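Local coordinates for water stress and hypersensitive response domain-containing protein (Archaeoglobus fulgidus DSM 4304, PDB 3BUT), which is of uncharacterised function but belongs to the LEA_2 family of late embryogenesis abundant proteins and may bind lipid, at the interface of chains A and B. Numbering follows the deposited sequence. Chains: chain A/B, Uncharacterized protein Af_0446.

Contact 1: the interface of chains A and B. Residues chain A 15-16, 77, 81; chain B 15-16, 77, 81.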
# COMPACT_ATOMS: atom_id res chain seq x y z
N ASP A 15 0.83 -5.52 11.88
CA ASP A 15 0.65 -6.21 10.61
C ASP A 15 -0.83 -6.52 10.31
O ASP A 15 -1.19 -6.77 9.16
CB ASP A 15 1.51 -7.48 10.55
CG ASP A 15 1.11 -8.53 11.58
OD1 ASP A 15 0.56 -8.17 12.64
OD2 ASP A 15 1.37 -9.73 11.33
N SER A 16 -1.68 -6.48 11.34
CA SER A 16 -3.11 -6.76 11.21
C SER A 16 -3.99 -5.51 11.13
O SER A 16 -5.05 -5.54 10.49
CB SER A 16 -3.59 -7.66 12.35
OG SER A 16 -3.69 -6.92 13.56
N ASN A 77 -6.93 -4.49 7.52
CA ASN A 77 -6.14 -4.64 6.31
C ASN A 77 -6.77 -5.54 5.24
O ASN A 77 -6.45 -5.43 4.06
CB ASN A 77 -4.73 -5.14 6.64
CG ASN A 77 -4.05 -4.29 7.70
OD1 ASN A 77 -4.08 -3.06 7.64
ND2 ASN A 77 -3.45 -4.95 8.68
N ARG A 81 -6.76 -4.72 1.36
CA ARG A 81 -6.21 -5.55 0.28
C ARG A 81 -7.10 -5.59 -0.97
O ARG A 81 -6.64 -6.00 -2.05
CB ARG A 81 -5.95 -6.98 0.75
CG ARG A 81 -4.75 -7.14 1.69
CD ARG A 81 -4.54 -8.60 2.10
NE ARG A 81 -5.70 -9.19 2.79
CZ ARG A 81 -6.52 -10.10 2.26
NH1 ARG A 81 -6.33 -10.55 1.03
NH2 ARG A 81 -7.54 -10.56 2.98
N ASP B 15 -7.07 -9.88 -4.98
CA ASP B 15 -7.00 -9.48 -3.58
C ASP B 15 -5.98 -10.30 -2.77
O ASP B 15 -5.55 -9.87 -1.70
CB ASP B 15 -8.39 -9.52 -2.93
CG ASP B 15 -8.99 -10.91 -2.86
OD1 ASP B 15 -8.64 -11.77 -3.70
OD2 ASP B 15 -9.83 -11.15 -1.97
N SER B 16 -5.59 -11.46 -3.30
CA SER B 16 -4.63 -12.35 -2.64
C SER B 16 -3.20 -12.24 -3.17
O SER B 16 -2.24 -12.46 -2.42
CB SER B 16 -5.10 -13.81 -2.73
OG SER B 16 -4.91 -14.32 -4.04
N ASN B 77 0.60 -11.14 -0.51
CA ASN B 77 0.23 -9.95 0.24
C ASN B 77 0.46 -10.04 1.74
O ASN B 77 0.60 -9.02 2.42
CB ASN B 77 -1.22 -9.56 -0.05
CG ASN B 77 -1.51 -9.46 -1.53
OD1 ASN B 77 -0.75 -8.86 -2.29
ND2 ASN B 77 -2.62 -10.05 -1.96
N ARG B 81 1.98 -7.10 3.94
CA ARG B 81 1.35 -6.45 5.10
C ARG B 81 2.34 -6.17 6.24
O ARG B 81 2.03 -5.39 7.15
CB ARG B 81 0.18 -7.27 5.63
CG ARG B 81 -1.07 -7.25 4.76
CD ARG B 81 -2.21 -8.08 5.38
NE ARG B 81 -1.86 -9.49 5.58
CZ ARG B 81 -1.64 -10.05 6.77
NH1 ARG B 81 -1.72 -9.34 7.89
NH2 ARG B 81 -1.33 -11.34 6.84
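The two guanidinium groups of A:Arg81 and B:Arg81 do not stack: their planes stand 68° apart, and the NH1 tip of each points at the backbone carbonyl of Asp15 in the other chain. Each guanidinium plane is also tilted by 31° from the side-chain amide of the partner's Asn77. This is a two-fold interface patch between two copies of a LEA_2 (late embryogenesis abundant) protein, in which each contact recurs with the chains exchanged. B:Arg81 NH1 gives a weak, bent hydrogen bond to A:Asp15 O at 2.9 Å, and A:Arg81 does the same to B:Asp15. Arginine suits the place because its apolar methylenes can pack at the contact while the polar tip reaches the partner's carbonyl. In A:Arg81 CG lies anti to the carbonyl carbon, the chain runs straight through chi2 and then bends at chi3 (-59°). At that bend the CD methylenes of A:Arg81 and B:Arg81 meet across the interface at 4.1 Å, the stems crossing obliquely. A:Asn77, at the start of helix 77-80, offers its apolar CB, which packs against B:Arg81 CD at 4.1 Å. The like-charged A:Arg81 NE and B:Arg81 NE are 4.8 Å apart and would be expected to repel. Asp15, which supplies the backbone acceptor, also has an acidic group close by that may offset this: A:Asp15 OD2 lies 4.6 Å from B:Arg81 NH1, so the opposite charges may attract although they do not touch.

Contact 2: the interface of chains A and B. Residues chain A 84, 88, 92, 126-127; chain B 9-10, 13, 18.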
# COMPACT_ATOMS: atom_id res chain seq x y z
N TRP A 84 -6.32 -2.17 -3.16
CA TRP A 84 -5.14 -2.21 -4.01
C TRP A 84 -5.45 -2.45 -5.49
O TRP A 84 -4.86 -1.80 -6.36
CB TRP A 84 -4.11 -3.22 -3.48
CG TRP A 84 -2.89 -3.29 -4.35
CD1 TRP A 84 -2.50 -4.34 -5.12
CD2 TRP A 84 -1.94 -2.24 -4.57
NE1 TRP A 84 -1.35 -4.02 -5.80
CE2 TRP A 84 -0.98 -2.74 -5.48
CE3 TRP A 84 -1.78 -0.93 -4.09
CZ2 TRP A 84 0.11 -1.98 -5.92
CZ3 TRP A 84 -0.70 -0.18 -4.52
CH2 TRP A 84 0.23 -0.71 -5.43
N ILE A 88 -4.36 0.55 -8.65
CA ILE A 88 -3.65 0.34 -9.91
C ILE A 88 -4.59 0.39 -11.12
O ILE A 88 -4.21 0.91 -12.16
CB ILE A 88 -2.79 -0.94 -9.93
CG1 ILE A 88 -3.62 -2.16 -9.56
CG2 ILE A 88 -1.59 -0.79 -8.99
CD1 ILE A 88 -3.11 -3.38 -10.17
N GLU A 92 -2.84 3.96 -10.88
CA GLU A 92 -2.24 4.26 -9.57
C GLU A 92 -2.71 5.59 -8.98
O GLU A 92 -1.90 6.39 -8.52
CB GLU A 92 -0.71 4.15 -9.61
CG GLU A 92 -0.19 2.75 -9.83
CD GLU A 92 1.31 2.73 -10.04
OE1 GLU A 92 2.04 2.96 -9.05
OE2 GLU A 92 1.74 2.48 -11.18
N LEU A 126 5.12 3.44 -9.23
CA LEU A 126 5.99 2.38 -8.72
C LEU A 126 6.87 1.71 -9.78
O LEU A 126 8.00 1.33 -9.49
CB LEU A 126 5.17 1.32 -7.98
CG LEU A 126 4.36 1.81 -6.77
CD1 LEU A 126 3.51 0.69 -6.24
CD2 LEU A 126 5.27 2.36 -5.69
N LEU A 127 6.34 1.56 -10.99
CA LEU A 127 7.06 0.88 -12.06
C LEU A 127 7.72 1.88 -13.00
O LEU A 127 8.83 2.34 -12.74
CB LEU A 127 6.13 -0.04 -12.84
CG LEU A 127 5.16 -0.97 -12.10
CD1 LEU A 127 4.33 -1.72 -13.10
CD2 LEU A 127 5.88 -1.94 -11.18
N MSE B 9 5.32 -3.83 -16.39
CA MSE B 9 3.90 -3.51 -16.39
C MSE B 9 3.20 -4.33 -15.32
O MSE B 9 3.76 -5.32 -14.85
CB MSE B 9 3.27 -3.77 -17.76
CG MSE B 9 3.78 -5.01 -18.45
SE MSE B 9 2.84 -5.37 -20.09
CE MSE B 9 2.52 -3.54 -20.71
N TRP B 10 2.00 -3.91 -14.93
CA TRP B 10 1.21 -4.68 -13.98
C TRP B 10 0.62 -5.89 -14.69
O TRP B 10 0.28 -5.82 -15.87
CB TRP B 10 0.11 -3.83 -13.34
CG TRP B 10 0.63 -2.70 -12.50
CD1 TRP B 10 0.61 -1.37 -12.82
CD2 TRP B 10 1.25 -2.79 -11.21
NE1 TRP B 10 1.17 -0.63 -11.81
CE2 TRP B 10 1.58 -1.48 -10.81
CE3 TRP B 10 1.56 -3.86 -10.36
CZ2 TRP B 10 2.20 -1.20 -9.60
CZ3 TRP B 10 2.17 -3.58 -9.15
CH2 TRP B 10 2.49 -2.26 -8.78
N VAL B 13 -3.83 -8.81 -11.11
CA VAL B 13 -3.81 -8.47 -9.70
C VAL B 13 -5.16 -8.82 -9.07
O VAL B 13 -6.21 -8.40 -9.56
CB VAL B 13 -3.44 -6.99 -9.49
CG1 VAL B 13 -3.58 -6.58 -8.02
CG2 VAL B 13 -2.02 -6.75 -9.98
N THR B 18 -0.42 -10.11 -6.11
CA THR B 18 -0.12 -9.02 -7.04
C THR B 18 0.99 -9.48 -7.99
O THR B 18 2.02 -9.97 -7.54
CB THR B 18 0.34 -7.75 -6.27
OG1 THR B 18 -0.67 -7.36 -5.33
CG2 THR B 18 0.63 -6.58 -7.22
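B:Trp10 projects from strand 3-10 into chain A, its indole held between two aliphatic side chains that cross it obliquely. A:Leu127 CD1 lies over one face, 3.5 Å from the centroid of the five-membered ring, and A:Ile88 CG2 covers the opposite face, 3.7 Å from B:Trp10 CE2; both are CH-pi contacts. A:Glu92 comes to the ring edge at about a right angle, its carboxylate plane 89° from the indole. B:Trp10 NE1 donates to A:Glu92 OE2 at 3.2 Å, nearly straight (163° at H); the acceptor lies in the indole plane, whereas the donor approaches from above the carboxylate plane. The other oxygen, A:Glu92 OE1, takes the backbone N of A:Leu126 on its syn lone pair at 3.1 Å, which helps to hold the carboxylate's rotation. A tryptophan thus suits the place, offering two broad apolar faces and one N-H. An alanine here would remove the indole and its N-H, and so would probably weaken the packing of A:Ile88 and A:Leu127 and loosen A:Glu92. A:Trp84, with CG anti to the backbone N (chi1 179°), crosses B:Trp10 at about a right angle, CZ2 against B:Trp10 CH2 at 3.7 Å. Branched B:Val13 meets A:Ile88 tip to tip, CG2 to CD1 at 3.5 Å. In the fold, helix 83-89, A:Glu92 just before strand 93-105 and the last modelled residues after strand 116-123 lie against chain B's strand 3-10, the following loop and the start of strand 17-27.

Contact 1 and contact 2 belong to one two-fold interface, the centres of their C-alpha atoms about 15 Å apart. They share no residue but draw on neighbouring stretches: helices 77-80 and 83-89 with the residues between them on one side, joined in contact 2 by the residue just before strand 93-105 and the last modelled residues, and the end of strand 3-10, the loop after it and the start of strand 17-27 on the other. Contact 1 holds both symmetry-related halves, whereas contact 2 is one of two symmetry-related copies. The polar, arginine-rich patch is thus accompanied by two apolar tryptophan patches, compatible with a stable dimer, although the structure alone does not show pairing in solution.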